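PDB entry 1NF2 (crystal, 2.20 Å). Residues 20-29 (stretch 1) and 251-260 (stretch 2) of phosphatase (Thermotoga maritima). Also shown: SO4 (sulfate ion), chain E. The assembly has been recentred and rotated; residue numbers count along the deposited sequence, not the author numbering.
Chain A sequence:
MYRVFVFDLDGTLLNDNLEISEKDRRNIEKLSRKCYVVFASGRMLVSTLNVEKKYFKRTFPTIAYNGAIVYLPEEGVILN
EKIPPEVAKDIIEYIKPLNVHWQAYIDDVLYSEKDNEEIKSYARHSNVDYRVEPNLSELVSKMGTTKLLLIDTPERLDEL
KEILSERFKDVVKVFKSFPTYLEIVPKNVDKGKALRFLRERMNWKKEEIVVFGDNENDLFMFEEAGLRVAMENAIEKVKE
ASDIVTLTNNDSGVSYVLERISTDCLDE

Stretch 1 20-29: ISEKDRRNIE
Stretch 2 (251-260) DSGVSYVLER

Two helices more than two hundred residues apart in sequence, 22-29 and one beginning at Gly 253, run in the same general direction, their axes crossing at 44° with a closest approach of 8.6 Å. The register is set by Asp 24 and Ser 255, whose CA atoms lie 5.3 Å apart.

Ile 20, extended (-106/125) and m, t, leads to Ser 21 at phi/psi -61/154. With chi1 p, Ser 21 caps its own helix, its OG accepting from Asp 24 N at 3.2 Å, and the same OG hydrogen-bonds Ser 252 OG at 2.8 Å. Ser 252 (-135/59, m) also precedes a helix but makes no side-chain cap.

From Glu 22 onward the backbone is helical. Glu 22 (m, m) faces away and salt-bridges Arg 25, Glu 22 OE1 to Arg 25 NH2 2.8 Å. Lys 23 (t, t, m, p) lays its aliphatic chain over the serines, CG 3.3 Å from Ser 255 OG and CD 3.8 Å from Ser 252 CB.

Asp 24, m, is the hub. Its CB points sideways, yet OD1 reaches across to accept from Ser 255 N at 3.0 Å and from Ser 255 OG (chi1 m) at a very short 2.5 Å. A water donates to Asp 24 OD2 at 2.9 Å and accepts from Val 254 N at 3.1 Å, so one carboxylate serves two successive amides in the first turn of the partner helix.

Arg 25 (t, t, p) and Arg 26 (m, t) leave the interface; Arg 25 NH2 donates to sulfate O2 at 2.8 Å and Arg 26 NH1 to sulfate O3 at 3.1 Å.

One turn on, Asn 27, m, points inward: ND2 donates to Ser 255 OG at 2.8 Å and Glu 259 OE2 at 3.3 Å. Ile 28 (m, m) closes the contact, CD1 3.9 Å from Leu 258 CD2 (Leu 258 t, p).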

# COMPACT_ATOMS: atom_id res chain seq x y z
N ILE A 20 6.29 11.75 10.28
CA ILE A 20 5.02 12.45 10.46
C ILE A 20 5.26 13.65 11.38
O ILE A 20 5.77 13.49 12.48
CB ILE A 20 3.97 11.53 11.13
CG1 ILE A 20 3.70 10.32 10.23
CG2 ILE A 20 2.70 12.30 11.42
CD1 ILE A 20 2.69 9.35 10.79
N SER A 21 4.90 14.84 10.92
CA SER A 21 5.09 16.05 11.73
C SER A 21 4.29 15.94 13.03
O SER A 21 3.29 15.24 13.10
CB SER A 21 4.63 17.29 10.96
OG SER A 21 3.22 17.34 10.85
N GLU A 22 4.75 16.64 14.07
CA GLU A 22 4.06 16.64 15.35
C GLU A 22 2.66 17.22 15.19
O GLU A 22 1.71 16.75 15.82
CB GLU A 22 4.83 17.47 16.39
CG GLU A 22 5.96 16.74 17.07
CD GLU A 22 5.47 15.60 17.95
OE1 GLU A 22 4.51 15.83 18.72
OE2 GLU A 22 6.04 14.50 17.89
N LYS A 23 2.53 18.24 14.35
CA LYS A 23 1.23 18.84 14.15
C LYS A 23 0.23 17.78 13.65
O LYS A 23 -0.86 17.62 14.22
CB LYS A 23 1.32 20.00 13.15
CG LYS A 23 -0.00 20.74 12.94
CD LYS A 23 0.09 21.80 11.85
CE LYS A 23 0.71 23.09 12.34
NZ LYS A 23 2.06 22.88 12.93
N ASP A 24 0.60 17.04 12.60
CA ASP A 24 -0.28 16.00 12.06
C ASP A 24 -0.52 14.91 13.09
O ASP A 24 -1.64 14.41 13.22
CB ASP A 24 0.30 15.37 10.79
CG ASP A 24 0.29 16.31 9.59
OD1 ASP A 24 -0.47 17.30 9.60
OD2 ASP A 24 1.05 16.04 8.64
N ARG A 25 0.53 14.54 13.81
CA ARG A 25 0.39 13.51 14.83
C ARG A 25 -0.65 13.93 15.87
O ARG A 25 -1.58 13.18 16.15
CB ARG A 25 1.72 13.25 15.54
CG ARG A 25 1.65 12.12 16.56
CD ARG A 25 2.90 12.03 17.42
NE ARG A 25 3.04 13.19 18.30
CZ ARG A 25 2.34 13.38 19.41
NH1 ARG A 25 1.43 12.50 19.80
NH2 ARG A 25 2.54 14.48 20.14
N ARG A 26 -0.49 15.13 16.43
CA ARG A 26 -1.45 15.58 17.44
C ARG A 26 -2.89 15.66 16.95
O ARG A 26 -3.82 15.33 17.69
CB ARG A 26 -1.01 16.93 18.03
CG ARG A 26 -0.02 16.79 19.16
CD ARG A 26 0.19 18.11 19.88
NE ARG A 26 1.39 18.81 19.44
CZ ARG A 26 2.59 18.67 20.00
NH1 ARG A 26 2.76 17.86 21.04
NH2 ARG A 26 3.62 19.35 19.52
N ASN A 27 -3.09 16.08 15.71
CA ASN A 27 -4.45 16.16 15.18
C ASN A 27 -5.07 14.78 15.02
O ASN A 27 -6.26 14.60 15.26
CB ASN A 27 -4.47 16.91 13.85
CG ASN A 27 -4.44 18.41 14.03
OD1 ASN A 27 -5.25 18.96 14.78
ND2 ASN A 27 -3.51 19.08 13.36
N ILE A 28 -4.26 13.81 14.61
CA ILE A 28 -4.76 12.45 14.45
C ILE A 28 -5.15 11.93 15.84
O ILE A 28 -6.22 11.35 16.01
CB ILE A 28 -3.71 11.50 13.84
CG1 ILE A 28 -3.23 12.03 12.48
CG2 ILE A 28 -4.30 10.10 13.70
CD1 ILE A 28 -4.33 12.22 11.45
N GLU A 29 -4.26 12.13 16.82
CA GLU A 29 -4.51 11.70 18.19
C GLU A 29 -5.87 12.20 18.68
O GLU A 29 -6.64 11.45 19.28
CB GLU A 29 -3.42 12.24 19.13
CG GLU A 29 -2.28 11.27 19.38
CD GLU A 29 -2.71 10.07 20.20
OE1 GLU A 29 -1.87 9.16 20.41
OE2 GLU A 29 -3.88 10.04 20.64
N ASP A 251 5.01 19.85 4.55
CA ASP A 251 4.54 20.82 5.50
C ASP A 251 3.65 19.89 6.32
O ASP A 251 4.04 18.77 6.65
CB ASP A 251 3.69 21.89 4.82
CG ASP A 251 4.38 22.48 3.61
OD1 ASP A 251 5.50 23.00 3.76
OD2 ASP A 251 3.79 22.42 2.51
N SER A 252 2.47 20.35 6.64
CA SER A 252 1.54 19.52 7.38
C SER A 252 0.25 19.76 6.63
O SER A 252 -0.73 20.26 7.18
CB SER A 252 1.45 19.98 8.84
OG SER A 252 2.66 19.71 9.52
N GLY A 253 0.31 19.42 5.34
CA GLY A 253 -0.83 19.59 4.46
C GLY A 253 -2.08 18.96 5.03
O GLY A 253 -3.17 19.51 4.88
N VAL A 254 -1.91 17.81 5.68
CA VAL A 254 -3.03 17.11 6.28
C VAL A 254 -3.71 17.95 7.36
O VAL A 254 -4.93 18.15 7.33
CB VAL A 254 -2.58 15.77 6.91
CG1 VAL A 254 -3.75 15.10 7.61
CG2 VAL A 254 -2.01 14.86 5.83
N SER A 255 -2.91 18.44 8.31
CA SER A 255 -3.44 19.27 9.40
C SER A 255 -4.15 20.51 8.88
O SER A 255 -5.21 20.88 9.36
CB SER A 255 -2.30 19.74 10.33
OG SER A 255 -1.83 18.69 11.16
N TYR A 256 -3.54 21.15 7.89
CA TYR A 256 -4.09 22.37 7.32
C TYR A 256 -5.57 22.28 6.94
O TYR A 256 -6.33 23.23 7.14
CB TYR A 256 -3.26 22.80 6.11
CG TYR A 256 -3.51 24.21 5.65
CD1 TYR A 256 -4.49 24.50 4.71
CD2 TYR A 256 -2.75 25.27 6.16
CE1 TYR A 256 -4.72 25.81 4.28
CE2 TYR A 256 -2.97 26.59 5.74
CZ TYR A 256 -3.96 26.85 4.80
OH TYR A 256 -4.19 28.14 4.38
N VAL A 257 -5.99 21.13 6.41
CA VAL A 257 -7.39 20.94 6.03
C VAL A 257 -8.14 20.20 7.14
O VAL A 257 -9.31 20.48 7.42
CB VAL A 257 -7.51 20.13 4.71
CG1 VAL A 257 -8.94 19.59 4.54
CG2 VAL A 257 -7.16 21.01 3.53
N LEU A 258 -7.45 19.26 7.77
CA LEU A 258 -8.04 18.46 8.83
C LEU A 258 -8.64 19.32 9.94
O LEU A 258 -9.71 19.02 10.47
CB LEU A 258 -6.99 17.52 9.39
CG LEU A 258 -7.44 16.42 10.35
CD1 LEU A 258 -8.58 15.60 9.73
CD2 LEU A 258 -6.24 15.53 10.66
N GLU A 259 -7.95 20.40 10.29
CA GLU A 259 -8.43 21.28 11.35
C GLU A 259 -9.69 22.07 10.98
O GLU A 259 -10.37 22.58 11.87
CB GLU A 259 -7.34 22.27 11.76
CG GLU A 259 -6.02 21.61 12.11
CD GLU A 259 -5.00 22.59 12.63
OE1 GLU A 259 -4.89 23.69 12.06
OE2 GLU A 259 -4.30 22.25 13.61
N ARG A 260 -10.00 22.18 9.69
CA ARG A 260 -11.17 22.95 9.27
C ARG A 260 -12.41 22.11 8.91
O ARG A 260 -13.51 22.66 8.75
CB ARG A 260 -10.82 23.84 8.07
CG ARG A 260 -9.56 24.71 8.23
CD ARG A 260 -9.45 25.40 9.61
NE ARG A 260 -10.62 26.19 9.98
CZ ARG A 260 -10.73 26.88 11.11
NH1 ARG A 260 -9.73 26.87 11.99
NH2 ARG A 260 -11.84 27.57 11.38
S SO4 E . 1.53 15.91 23.61
O1 SO4 E . 0.91 14.96 24.56
O2 SO4 E . 2.58 15.22 22.85
O3 SO4 E . 0.50 16.42 22.68
O4 SO4 E . 2.13 17.04 24.35
O HOH W 1 0.73 16.16 5.79